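Local atomic coordinates of cAMP factor (Mobiluncus curtisii, PDB entry 6JLC), a protein that probably acts as a pore-forming toxin of the CAMP factor family and takes part in haemolytic reactions. Residues E23-I28 with V79-T84; D156-A161 with A204-A209; K160-T165 with T190-V195; V167-E172 with Q183-E188. One frame throughout, in Å; residues are numbered along the deposited sequence.

Contact 1 of 4, residues E23-I28 with V79-T84; sequences ETLKEI and VEIGLT
Leu25 and Gly82 have the nearest CA atoms of the two segments, 5.9 Å apart, and the contact shows how a glycine lets two helices meet through one large side chain. Apolar contact does nearly all the work. Leu25 lies over the backbone of the 79-84 turn: its CD2 is 3.8 Å from Gly82 CA, with CG and CD1 almost as close, so the whole branched end straddles that one atom. With CG anti to the carbonyl carbon (chi1 -69°), both methyls reach the facing helix. CD1 also approaches Ile81 CG2 at 4.4 Å, while Thr24 CG2 lies at the margin, 4.5 Å from Gly82 O.

No hydrogen bond crosses between the two segments. Glu80 O is gripped twice from within its own helix: Thr84 OG1 lies 2.7 Å from Glu80 O, and Thr84 N reaches it from the opposite face of the carbonyl plane. Farther out, Glu80 forms a salt bridge with Arg132.

The helix axes lie 9.2 Å apart and cross at 37°. Leu25 also packs on Phe41, Leu44 and Phe45 of helix 41-59, and Ile81 on helices 97-114 and 121-139: the buried interior of an all-helical bundle built from the five helices of the N-terminal part of this chain (residues 8-139).

Contact 2 of 4, residues D156-A161 with A204-A209; sequences DLLNKA and AECDAA
The 2.9 Å hydrogen bond from Lys160 N to Asp156 O closes the helical turn that presents Leu158 to Cys206 and Ala209. An equivalent bond of 3.0 Å, from Ala209 N to Glu205 O, belongs to the turn bearing both of those partners. No hydrogen bond passes between the two segments; the meeting is made by apolar groups.

Leu158 is the side chain that spans the gap, and its two methyls divide the labour. CD1 reaches Ala209 CB at 4.0 Å, whereas CD2 turns to Cys206 and comes within 4.2 Å of SG. Because CG stands anti to the backbone N (chi1 172°), the fork extends outward from its own helix, with one prong for each of two residues three positions apart on the other. The sulfur takes part here as an apolar surface; SG itself is placed beside the backbone N of Cys206 (chi1 -67°). The CA atoms of Leu158 and Cys206, 6.2 Å apart, are the nearest pair across the two segments.

Other residues close over this cluster: Val195 and Trp196 of helix 179-197 touch Leu158, and Ile210, the residue after Ala209, packs against it as well. A leucine held among side chains of the two other helices, small, branched and aromatic, is what the core of a three-helix bundle looks like, here the C-terminal domain of the CAMP factor.

Contact 3 of 4, residues K160-T165 with T190-V195; sequences KAIWNT and TKAVRV
From its CB, Ile162 sends two branches toward Ala192 and Val193. CG1, the first atom of the longer branch, comes to 3.9 Å from Ala192 CB. Beyond it the tip, CD1, passes this methyl and settles on the backbone, 3.8 Å from Ala192 O and 3.9 Å from Val193 CA. The shorter branch meets Val193 alone: Ile162 CG2 lies 4.1 Å from Val193 CG2. The placing of the branches follows from the first torsion, which sets CG1 anti to the carbonyl carbon (chi1 -66°) and CG2 anti to the backbone N. Val193 answers with a single methyl, the one anti to its own carbonyl carbon, and the two side chains cross at about a right angle.

This isoleucine lies within the three-helix C-terminal bundle, in which Leu213 of helix 203-222 touches both Ile162 and Ala192 and so draws in the third member. Trp196 also packs on Ile162.

One turn further along helix 152-173, Thr165 is buried and directs its hydroxyl back into its own helix. Ala161 O thereby accepts two bonds, from Thr165 N at 2.9 Å and from Thr165 OG1 at 2.7 Å, the donors coming from opposite faces of its plane. The hydroxyl spends its proton on this carbonyl, while Leu185 and Ile189 pack against the same threonine.

Contact 4 of 4, residues V167-E172 with Q183-E188; sequences VARDKE and QTLNKE. With ACT (acetate ion), chain B.
Arg169 overlaps Leu185 with the root of its side chain: CB lies 3.7 Å from Leu185 CD2 and CG almost as near. Past this apolar start the chain bends at chi3 (56°), which turns the guanidinium toward Asn186. There NH1 donates to Asn186 OD1 over 2.8 Å, with an N-H...O angle of 155°. The oxygen sits at the edge of the guanidinium, close to its plane, while the amide is turned steeply against it, the two planes being 68° apart. Arg169 CD is also near, 3.1 Å from Asn186 OD1, so the same oxygen lies alongside the end of the aliphatic chain.

NH1 has a second acceptor, an oxygen of a bound acetate ion at 3.0 Å. The acetate methyl faces the amide, 3.9 Å from Asn186 CG, and Arg166 NH2 holds the ion too. Elsewhere on the guanidinium, Asp170 forms a salt bridge, with OD1 3.0 Å from Arg169 NE; its individual hydrogen bonds are weak. Tyr182 touches both Arg169 and Asp170.

One arginine thus joins helices 152-173 and 179-197 in two ways, by its methylenes on a leucine and by its charged end on an amide. The aspartate at its side probably offsets part of the positive charge and helps to orient the guanidinium. The acetate probably came from the crystallisation liquor; its hydrogen bonds to both Arg166 and Arg169 suggest a spot that can accept a small anion.

Contact 1 belongs to the five helices of the N-terminal part (residues 8-139); contacts 2, 3 and 4 belong to the three-helix bundle that follows, and the centre of contact 1 is 24 to 32 Å from theirs. Contacts 2 and 3 start from the same part of helix 152-173, their centres 7 Å apart, and merge where Leu158 CD2 lies 3.9 Å from Val195 CG1. Contact 4, with its centre 10 Å from that of contact 3, continues the seam between helices 152-173 and 179-197, joined through Thr165 and Leu185. Contacts 2 and 3 are apolar across their segments, whereas contact 4 adds a hydrogen bond, and its acetate comes about 4 Å from the side chain of Val193 in contact 3.

Contact 1 of 4, residues E23-I28 with V79-T84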
loop_
_atom_site.group_PDB
_atom_site.type_symbol
_atom_site.label_atom_id
_atom_site.label_comp_id
_atom_site.label_asym_id
_atom_site.label_seq_id
_atom_site.Cartn_x
_atom_site.Cartn_y
_atom_site.Cartn_z
ATOM N N GLU A 23 -10.415 -1.282 -1.115
ATOM C CA GLU A 23 -10.017 -0.059 -1.814
ATOM C C GLU A 23 -8.719 0.504 -1.246
ATOM O O GLU A 23 -7.862 0.971 -2.002
ATOM C CB GLU A 23 -11.144 0.978 -1.806
ATOM C CG GLU A 23 -12.436 0.389 -2.368
ATOM C CD GLU A 23 -13.662 1.281 -2.196
ATOM O OE1 GLU A 23 -13.513 2.412 -1.681
ATOM O OE2 GLU A 23 -14.780 0.837 -2.569
ATOM N N THR A 24 -8.550 0.428 0.078
ATOM C CA THR A 24 -7.287 0.853 0.674
ATOM C C THR A 24 -6.129 0.035 0.120
ATOM O O THR A 24 -5.081 0.580 -0.251
ATOM C CB THR A 24 -7.356 0.729 2.199
ATOM O OG1 THR A 24 -8.338 1.636 2.708
ATOM C CG2 THR A 24 -6.006 1.055 2.817
ATOM N N LEU A 25 -6.314 -1.286 0.038
ATOM C CA LEU A 25 -5.234 -2.150 -0.416
ATOM C C LEU A 25 -4.888 -1.903 -1.878
ATOM O O LEU A 25 -3.711 -1.932 -2.248
ATOM C CB LEU A 25 -5.609 -3.611 -0.187
ATOM C CG LEU A 25 -5.659 -3.970 1.301
ATOM C CD1 LEU A 25 -6.376 -5.293 1.493
ATOM C CD2 LEU A 25 -4.250 -4.038 1.876
ATOM N N LYS A 26 -5.895 -1.675 -2.727
ATOM C CA LYS A 26 -5.619 -1.408 -4.138
ATOM C C LYS A 26 -4.819 -0.121 -4.318
ATOM O O LYS A 26 -3.918 -0.059 -5.161
ATOM C CB LYS A 26 -6.929 -1.345 -4.927
ATOM C CG LYS A 26 -7.478 -2.720 -5.242
ATOM C CD LYS A 26 -8.905 -2.677 -5.744
ATOM C CE LYS A 26 -9.327 -4.055 -6.231
ATOM N NZ LYS A 26 -10.735 -4.071 -6.716
ATOM N N GLU A 27 -5.134 0.914 -3.538
ATOM C CA GLU A 27 -4.373 2.161 -3.621
ATOM C C GLU A 27 -2.916 1.937 -3.241
ATOM O O GLU A 27 -2.003 2.392 -3.937
ATOM C CB GLU A 27 -4.994 3.234 -2.725
ATOM C CG GLU A 27 -6.385 3.668 -3.136
ATOM C CD GLU A 27 -7.042 4.570 -2.107
ATOM O OE1 GLU A 27 -6.332 5.062 -1.203
ATOM O OE2 GLU A 27 -8.269 4.784 -2.204
ATOM N N ILE A 28 -2.674 1.234 -2.138
ATOM C CA ILE A 28 -1.295 0.981 -1.735
ATOM C C ILE A 28 -0.583 0.110 -2.763
ATOM O O ILE A 28 0.609 0.304 -3.043
ATOM C CB ILE A 28 -1.261 0.353 -0.331
ATOM C CG1 ILE A 28 -1.825 1.338 0.691
ATOM C CG2 ILE A 28 0.153 -0.081 0.036
ATOM C CD1 ILE A 28 -2.137 0.695 2.006
ATOM N N VAL A 79 -10.314 -7.126 7.028
ATOM C CA VAL A 79 -10.203 -5.760 7.535
ATOM C C VAL A 79 -8.845 -5.550 8.184
ATOM O O VAL A 79 -8.193 -4.518 7.985
ATOM C CB VAL A 79 -11.359 -5.462 8.510
ATOM C CG1 VAL A 79 -11.093 -4.190 9.310
ATOM C CG2 VAL A 79 -12.676 -5.384 7.733
ATOM N N GLU A 80 -8.385 -6.545 8.946
ATOM C CA GLU A 80 -7.104 -6.437 9.634
ATOM C C GLU A 80 -5.949 -6.381 8.651
ATOM O O GLU A 80 -4.963 -5.672 8.890
ATOM C CB GLU A 80 -6.914 -7.624 10.579
ATOM C CG GLU A 80 -5.817 -7.380 11.620
ATOM C CD GLU A 80 -6.246 -6.335 12.637
ATOM O OE1 GLU A 80 -7.465 -6.237 12.889
ATOM O OE2 GLU A 80 -5.375 -5.628 13.189
ATOM N N ILE A 81 -6.023 -7.167 7.574
ATOM C CA ILE A 81 -4.984 -7.099 6.553
ATOM C C ILE A 81 -4.919 -5.690 5.981
ATOM O O ILE A 81 -3.837 -5.106 5.827
ATOM C CB ILE A 81 -5.244 -8.140 5.453
ATOM C CG1 ILE A 81 -5.070 -9.570 6.002
ATOM C CG2 ILE A 81 -4.296 -7.910 4.281
ATOM C CD1 ILE A 81 -5.631 -10.611 5.079
ATOM N N GLY A 82 -6.080 -5.112 5.667
ATOM C CA GLY A 82 -6.106 -3.730 5.202
ATOM C C GLY A 82 -5.475 -2.764 6.194
ATOM O O GLY A 82 -4.635 -1.938 5.828
ATOM N N LEU A 83 -5.878 -2.863 7.467
ATOM C CA LEU A 83 -5.325 -1.961 8.476
ATOM C C LEU A 83 -3.819 -2.118 8.591
ATOM O O LEU A 83 -3.094 -1.127 8.761
ATOM C CB LEU A 83 -5.967 -2.218 9.840
ATOM C CG LEU A 83 -7.457 -1.972 10.000
ATOM C CD1 LEU A 83 -7.924 -2.499 11.365
ATOM C CD2 LEU A 83 -7.755 -0.477 9.839
ATOM N N THR A 84 -3.334 -3.361 8.533
ATOM C CA THR A 84 -1.915 -3.618 8.760
ATOM C C THR A 84 -1.067 -3.032 7.635
ATOM O O THR A 84 -0.028 -2.401 7.881
ATOM C CB THR A 84 -1.678 -5.133 8.893
ATOM O OG1 THR A 84 -2.485 -5.651 9.967
ATOM C CG2 THR A 84 -0.214 -5.411 9.201
#

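Contact 2 of 4, residues D156-A161 with A204-A209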
loop_
_atom_site.group_PDB
_atom_site.type_symbol
_atom_site.label_atom_id
_atom_site.label_comp_id
_atom_site.label_asym_id
_atom_site.label_seq_id
_atom_site.Cartn_x
_atom_site.Cartn_y
_atom_site.Cartn_z
ATOM N N ASP A 156 9.854 3.835 -3.583
ATOM C CA ASP A 156 8.486 4.235 -3.902
ATOM C C ASP A 156 8.216 5.681 -3.508
ATOM O O ASP A 156 7.450 6.368 -4.190
ATOM C CB ASP A 156 7.488 3.283 -3.237
ATOM C CG ASP A 156 7.512 1.873 -3.860
ATOM O OD1 ASP A 156 7.912 1.743 -5.038
ATOM O OD2 ASP A 156 7.142 0.890 -3.176
ATOM N N LEU A 157 8.833 6.171 -2.424
ATOM C CA LEU A 157 8.704 7.588 -2.078
ATOM C C LEU A 157 9.330 8.478 -3.153
ATOM O O LEU A 157 8.781 9.529 -3.507
ATOM C CB LEU A 157 9.350 7.853 -0.716
ATOM C CG LEU A 157 9.144 9.247 -0.113
ATOM C CD1 LEU A 157 7.675 9.504 0.176
ATOM C CD2 LEU A 157 9.984 9.427 1.152
ATOM N N LEU A 158 10.439 8.059 -3.726
ATOM C CA LEU A 158 11.089 8.790 -4.795
ATOM C C LEU A 158 10.204 8.757 -6.047
ATOM O O LEU A 158 10.020 9.729 -6.708
ATOM C CB LEU A 158 12.437 8.209 -5.097
ATOM C CG LEU A 158 13.152 8.733 -6.311
ATOM C CD1 LEU A 158 13.200 10.237 -6.329
ATOM C CD2 LEU A 158 14.509 8.141 -6.472
ATOM N N ASN A 159 9.647 7.604 -6.325
ATOM C CA ASN A 159 8.770 7.463 -7.469
ATOM C C ASN A 159 7.560 8.337 -7.331
ATOM O O ASN A 159 7.126 8.924 -8.259
ATOM C CB ASN A 159 8.383 6.022 -7.719
ATOM C CG ASN A 159 8.071 5.756 -9.173
ATOM O OD1 ASN A 159 7.285 4.913 -9.513
ATOM N ND2 ASN A 159 8.691 6.489 -10.009
ATOM N N LYS A 160 7.021 8.411 -6.131
ATOM C CA LYS A 160 5.886 9.300 -5.894
ATOM C C LYS A 160 6.250 10.754 -6.177
ATOM O O LYS A 160 5.464 11.492 -6.787
ATOM C CB LYS A 160 5.384 9.140 -4.458
ATOM C CG LYS A 160 3.928 9.555 -4.270
ATOM C CD LYS A 160 3.328 8.964 -2.998
ATOM C CE LYS A 160 3.150 7.451 -3.118
ATOM N NZ LYS A 160 3.411 6.752 -1.829
ATOM N N ALA A 161 7.439 11.184 -5.740
ATOM C CA ALA A 161 7.880 12.550 -6.011
ATOM C C ALA A 161 8.064 12.787 -7.506
ATOM O O ALA A 161 7.713 13.855 -8.019
ATOM C CB ALA A 161 9.180 12.848 -5.247
ATOM N N ALA A 204 20.212 7.802 1.145
ATOM C CA ALA A 204 20.595 9.206 1.026
ATOM C C ALA A 204 20.491 9.697 -0.412
ATOM O O ALA A 204 20.106 10.848 -0.654
ATOM C CB ALA A 204 22.016 9.407 1.549
ATOM N N GLU A 205 20.870 8.861 -1.379
ATOM C CA GLU A 205 20.760 9.286 -2.772
ATOM C C GLU A 205 19.301 9.501 -3.164
ATOM O O GLU A 205 18.986 10.410 -3.938
ATOM C CB GLU A 205 21.412 8.264 -3.711
ATOM C CG GLU A 205 22.941 8.228 -3.695
ATOM C CD GLU A 205 23.493 7.100 -4.557
ATOM O OE1 GLU A 205 23.385 5.923 -4.154
ATOM O OE2 GLU A 205 24.021 7.387 -5.654
ATOM N N CYS A 206 18.395 8.668 -2.644
ATOM C CA CYS A 206 16.978 8.842 -2.951
ATOM C C CYS A 206 16.429 10.103 -2.290
ATOM O O CYS A 206 15.724 10.893 -2.935
ATOM C CB CYS A 206 16.192 7.601 -2.508
ATOM S SG CYS A 206 16.600 6.109 -3.452
ATOM N N ASP A 207 16.747 10.312 -1.003
ATOM C CA ASP A 207 16.313 11.527 -0.309
ATOM C C ASP A 207 16.845 12.780 -0.995
ATOM O O ASP A 207 16.133 13.783 -1.114
ATOM C CB ASP A 207 16.775 11.515 1.153
ATOM C CG ASP A 207 16.052 10.477 2.002
ATOM O OD1 ASP A 207 14.940 10.046 1.624
ATOM O OD2 ASP A 207 16.608 10.102 3.053
ATOM N N ALA A 208 18.109 12.754 -1.425
ATOM C CA ALA A 208 18.670 13.913 -2.121
ATOM C C ALA A 208 17.963 14.161 -3.449
ATOM O O ALA A 208 17.728 15.317 -3.826
ATOM C CB ALA A 208 20.168 13.716 -2.350
ATOM N N ALA A 209 17.636 13.096 -4.180
ATOM C CA ALA A 209 16.920 13.264 -5.442
ATOM C C ALA A 209 15.549 13.895 -5.219
ATOM O O ALA A 209 15.123 14.763 -5.993
ATOM C CB ALA A 209 16.780 11.920 -6.152
#

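Contact 3 of 4, residues K160-T165 with T190-V195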
loop_
_atom_site.group_PDB
_atom_site.type_symbol
_atom_site.label_atom_id
_atom_site.label_comp_id
_atom_site.label_asym_id
_atom_site.label_seq_id
_atom_site.Cartn_x
_atom_site.Cartn_y
_atom_site.Cartn_z
ATOM N N LYS A 160 7.021 8.411 -6.131
ATOM C CA LYS A 160 5.886 9.300 -5.894
ATOM C C LYS A 160 6.250 10.754 -6.177
ATOM O O LYS A 160 5.464 11.492 -6.787
ATOM C CB LYS A 160 5.384 9.140 -4.458
ATOM C CG LYS A 160 3.928 9.555 -4.270
ATOM C CD LYS A 160 3.328 8.964 -2.998
ATOM C CE LYS A 160 3.150 7.451 -3.118
ATOM N NZ LYS A 160 3.411 6.752 -1.829
ATOM N N ALA A 161 7.439 11.184 -5.740
ATOM C CA ALA A 161 7.880 12.550 -6.011
ATOM C C ALA A 161 8.064 12.787 -7.506
ATOM O O ALA A 161 7.713 13.855 -8.019
ATOM C CB ALA A 161 9.180 12.848 -5.247
ATOM N N ILE A 162 8.603 11.796 -8.229
ATOM C CA ILE A 162 8.744 11.934 -9.676
ATOM C C ILE A 162 7.377 12.125 -10.316
ATOM O O ILE A 162 7.166 13.032 -11.131
ATOM C CB ILE A 162 9.468 10.704 -10.266
ATOM C CG1 ILE A 162 10.920 10.650 -9.765
ATOM C CG2 ILE A 162 9.378 10.685 -11.810
ATOM C CD1 ILE A 162 11.626 9.332 -10.081
ATOM N N TRP A 163 6.424 11.266 -9.962
ATOM C CA TRP A 163 5.106 11.362 -10.581
ATOM C C TRP A 163 4.395 12.638 -10.159
ATOM O O TRP A 163 3.781 13.311 -10.994
ATOM C CB TRP A 163 4.278 10.129 -10.239
ATOM C CG TRP A 163 4.600 9.007 -11.140
ATOM C CD1 TRP A 163 5.297 7.873 -10.830
ATOM C CD2 TRP A 163 4.270 8.913 -12.532
ATOM N NE1 TRP A 163 5.408 7.072 -11.942
ATOM C CE2 TRP A 163 4.785 7.688 -13.000
ATOM C CE3 TRP A 163 3.579 9.746 -13.424
ATOM C CZ2 TRP A 163 4.631 7.268 -14.327
ATOM C CZ3 TRP A 163 3.431 9.330 -14.746
ATOM C CH2 TRP A 163 3.953 8.103 -15.180
ATOM N N ASN A 164 4.487 12.997 -8.872
ATOM C CA ASN A 164 3.932 14.268 -8.419
ATOM C C ASN A 164 4.495 15.426 -9.223
ATOM O O ASN A 164 3.767 16.377 -9.551
ATOM C CB ASN A 164 4.222 14.499 -6.934
ATOM C CG ASN A 164 3.315 13.708 -6.025
ATOM O OD1 ASN A 164 2.252 13.241 -6.440
ATOM N ND2 ASN A 164 3.722 13.563 -4.765
ATOM N N THR A 165 5.796 15.376 -9.546
ATOM C CA THR A 165 6.407 16.488 -10.274
ATOM C C THR A 165 5.945 16.506 -11.720
ATOM O O THR A 165 5.708 17.579 -12.286
ATOM C CB THR A 165 7.935 16.406 -10.191
ATOM O OG1 THR A 165 8.328 16.352 -8.816
ATOM C CG2 THR A 165 8.587 17.609 -10.850
ATOM N N THR A 190 14.621 13.912 -15.027
ATOM C CA THR A 190 15.427 12.807 -15.537
ATOM C C THR A 190 16.507 12.398 -14.543
ATOM O O THR A 190 16.774 11.205 -14.363
ATOM C CB THR A 190 16.044 13.194 -16.881
ATOM O OG1 THR A 190 15.012 13.256 -17.876
ATOM C CG2 THR A 190 17.095 12.162 -17.301
ATOM N N LYS A 191 17.142 13.368 -13.886
ATOM C CA LYS A 191 18.139 13.033 -12.873
ATOM C C LYS A 191 17.535 12.181 -11.770
ATOM O O LYS A 191 18.142 11.198 -11.328
ATOM C CB LYS A 191 18.746 14.310 -12.294
ATOM C CG LYS A 191 19.363 15.226 -13.339
ATOM C CD LYS A 191 20.017 16.448 -12.693
ATOM C CE LYS A 191 20.299 17.539 -13.724
ATOM N NZ LYS A 191 20.849 18.780 -13.102
ATOM N N ALA A 192 16.330 12.530 -11.317
ATOM C CA ALA A 192 15.669 11.718 -10.300
ATOM C C ALA A 192 15.321 10.330 -10.830
ATOM O O ALA A 192 15.445 9.332 -10.107
ATOM C CB ALA A 192 14.420 12.441 -9.786
ATOM N N VAL A 193 14.868 10.244 -12.087
ATOM C CA VAL A 193 14.537 8.945 -12.662
ATOM C C VAL A 193 15.754 8.027 -12.621
ATOM O O VAL A 193 15.636 6.832 -12.318
ATOM C CB VAL A 193 13.994 9.112 -14.098
ATOM C CG1 VAL A 193 13.944 7.764 -14.848
ATOM C CG2 VAL A 193 12.603 9.781 -14.099
ATOM N N ARG A 194 16.942 8.569 -12.912
ATOM C CA ARG A 194 18.143 7.734 -12.954
ATOM C C ARG A 194 18.449 7.150 -11.579
ATOM O O ARG A 194 18.709 5.946 -11.443
ATOM C CB ARG A 194 19.331 8.543 -13.485
ATOM C CG ARG A 194 19.196 8.847 -14.958
ATOM C CD ARG A 194 20.504 9.292 -15.598
ATOM N NE ARG A 194 20.284 9.632 -17.001
ATOM C CZ ARG A 194 20.126 8.740 -17.979
ATOM N NH1 ARG A 194 20.180 7.438 -17.719
ATOM N NH2 ARG A 194 19.918 9.152 -19.222
ATOM N N VAL A 195 18.379 7.990 -10.542
ATOM C CA VAL A 195 18.517 7.516 -9.166
ATOM C C VAL A 195 17.530 6.394 -8.892
ATOM O O VAL A 195 17.891 5.341 -8.349
ATOM C CB VAL A 195 18.327 8.680 -8.177
ATOM C CG1 VAL A 195 18.426 8.176 -6.737
ATOM C CG2 VAL A 195 19.356 9.759 -8.424
#

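Contact 4 of 4, residues V167-E172 with Q183-E188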
loop_
_atom_site.group_PDB
_atom_site.type_symbol
_atom_site.label_atom_id
_atom_site.label_comp_id
_atom_site.label_asym_id
_atom_site.label_seq_id
_atom_site.Cartn_x
_atom_site.Cartn_y
_atom_site.Cartn_z
ATOM N N VAL A 167 3.002 15.381 -12.859
ATOM C CA VAL A 167 1.620 15.851 -12.863
ATOM C C VAL A 167 1.578 17.367 -12.724
ATOM O O VAL A 167 0.934 18.062 -13.517
ATOM C CB VAL A 167 0.812 15.159 -11.752
ATOM C CG1 VAL A 167 -0.464 15.941 -11.459
ATOM C CG2 VAL A 167 0.487 13.731 -12.148
ATOM N N ALA A 168 2.283 17.902 -11.722
ATOM C CA ALA A 168 2.320 19.347 -11.523
ATOM C C ALA A 168 2.977 20.070 -12.691
ATOM O O ALA A 168 2.596 21.204 -13.015
ATOM C CB ALA A 168 3.049 19.681 -10.220
ATOM N N ARG A 169 3.955 19.441 -13.344
ATOM C CA ARG A 169 4.609 20.101 -14.471
ATOM C C ARG A 169 3.633 20.332 -15.617
ATOM O O ARG A 169 3.641 21.396 -16.244
ATOM C CB ARG A 169 5.800 19.268 -14.946
ATOM C CG ARG A 169 6.335 19.673 -16.313
ATOM C CD ARG A 169 6.955 18.478 -17.033
ATOM N NE ARG A 169 6.030 17.358 -17.168
ATOM C CZ ARG A 169 6.402 16.103 -17.410
ATOM N NH1 ARG A 169 7.688 15.795 -17.541
ATOM N NH2 ARG A 169 5.489 15.148 -17.513
ATOM N N ASP A 170 2.784 19.341 -15.898
ATOM C CA ASP A 170 1.863 19.433 -17.025
ATOM C C ASP A 170 0.723 20.403 -16.747
ATOM O O ASP A 170 0.153 20.970 -17.686
ATOM C CB ASP A 170 1.308 18.049 -17.348
ATOM C CG ASP A 170 2.382 17.075 -17.801
ATOM O OD1 ASP A 170 3.338 17.508 -18.487
ATOM O OD2 ASP A 170 2.256 15.875 -17.466
ATOM N N LYS A 171 0.376 20.605 -15.474
ATOM C CA LYS A 171 -0.731 21.473 -15.101
ATOM C C LYS A 171 -0.315 22.911 -14.835
ATOM O O LYS A 171 -1.154 23.812 -14.951
ATOM C CB LYS A 171 -1.447 20.919 -13.864
ATOM C CG LYS A 171 -2.177 19.616 -14.125
ATOM C CD LYS A 171 -3.281 19.376 -13.109
ATOM C CE LYS A 171 -3.307 17.915 -12.670
ATOM N NZ LYS A 171 -3.239 17.768 -11.190
ATOM N N GLU A 172 0.953 23.160 -14.503
ATOM C CA GLU A 172 1.388 24.492 -14.111
ATOM C C GLU A 172 2.540 25.059 -14.927
ATOM O O GLU A 172 2.668 26.280 -14.996
ATOM C CB GLU A 172 1.798 24.507 -12.630
ATOM C CG GLU A 172 0.654 24.231 -11.675
ATOM C CD GLU A 172 -0.234 25.443 -11.475
ATOM O OE1 GLU A 172 0.100 26.529 -12.003
ATOM O OE2 GLU A 172 -1.268 25.306 -10.788
ATOM N N GLN A 183 11.806 22.630 -20.122
ATOM C CA GLN A 183 12.880 21.695 -20.446
ATOM C C GLN A 183 13.870 21.553 -19.293
ATOM O O GLN A 183 14.327 20.443 -18.996
ATOM C CB GLN A 183 13.593 22.150 -21.722
ATOM C CG GLN A 183 14.665 21.197 -22.220
ATOM C CD GLN A 183 15.181 21.578 -23.593
ATOM O OE1 GLN A 183 14.641 21.148 -24.610
ATOM N NE2 GLN A 183 16.236 22.386 -23.628
ATOM N N THR A 184 14.226 22.664 -18.647
ATOM C CA THR A 184 15.081 22.599 -17.461
ATOM C C THR A 184 14.487 21.687 -16.394
ATOM O O THR A 184 15.194 20.874 -15.784
ATOM C CB THR A 184 15.278 24.004 -16.893
ATOM O OG1 THR A 184 15.720 24.871 -17.936
ATOM C CG2 THR A 184 16.286 23.997 -15.736
ATOM N N LEU A 185 13.185 21.828 -16.134
ATOM C CA LEU A 185 12.548 20.969 -15.139
ATOM C C LEU A 185 12.606 19.508 -15.571
ATOM O O LEU A 185 12.876 18.618 -14.755
ATOM C CB LEU A 185 11.098 21.410 -14.911
ATOM C CG LEU A 185 10.285 20.541 -13.945
ATOM C CD1 LEU A 185 10.970 20.462 -12.579
ATOM C CD2 LEU A 185 8.837 21.023 -13.816
ATOM N N ASN A 186 12.356 19.241 -16.858
ATOM C CA ASN A 186 12.422 17.861 -17.339
ATOM C C ASN A 186 13.809 17.265 -17.118
ATOM O O ASN A 186 13.936 16.089 -16.771
ATOM C CB ASN A 186 12.026 17.798 -18.813
ATOM C CG ASN A 186 10.555 17.505 -18.998
ATOM O OD1 ASN A 186 9.781 17.563 -18.046
ATOM N ND2 ASN A 186 10.160 17.182 -20.220
ATOM N N LYS A 187 14.863 18.065 -17.310
ATOM C CA LYS A 187 16.215 17.579 -17.047
ATOM C C LYS A 187 16.382 17.173 -15.588
ATOM O O LYS A 187 17.032 16.166 -15.282
ATOM C CB LYS A 187 17.239 18.649 -17.429
ATOM C CG LYS A 187 17.311 18.923 -18.928
ATOM C CD LYS A 187 18.028 20.240 -19.210
ATOM C CE LYS A 187 18.644 20.255 -20.600
ATOM N NZ LYS A 187 17.698 19.755 -21.636
ATOM N N GLU A 188 15.790 17.932 -14.669
ATOM C CA GLU A 188 15.905 17.560 -13.260
ATOM C C GLU A 188 15.070 16.325 -12.946
ATOM O O GLU A 188 15.465 15.494 -12.122
ATOM C CB GLU A 188 15.491 18.731 -12.379
ATOM C CG GLU A 188 16.370 19.958 -12.568
ATOM C CD GLU A 188 17.723 19.817 -11.884
ATOM O OE1 GLU A 188 17.908 18.847 -11.112
ATOM O OE2 GLU A 188 18.599 20.678 -12.122
HETATM C C ACT B . 10.113 12.718 -17.449
HETATM O O ACT B . 8.926 13.070 -17.177
HETATM O OXT ACT B . 10.639 11.587 -17.320
HETATM C CH3 ACT B . 11.070 13.819 -18.004
#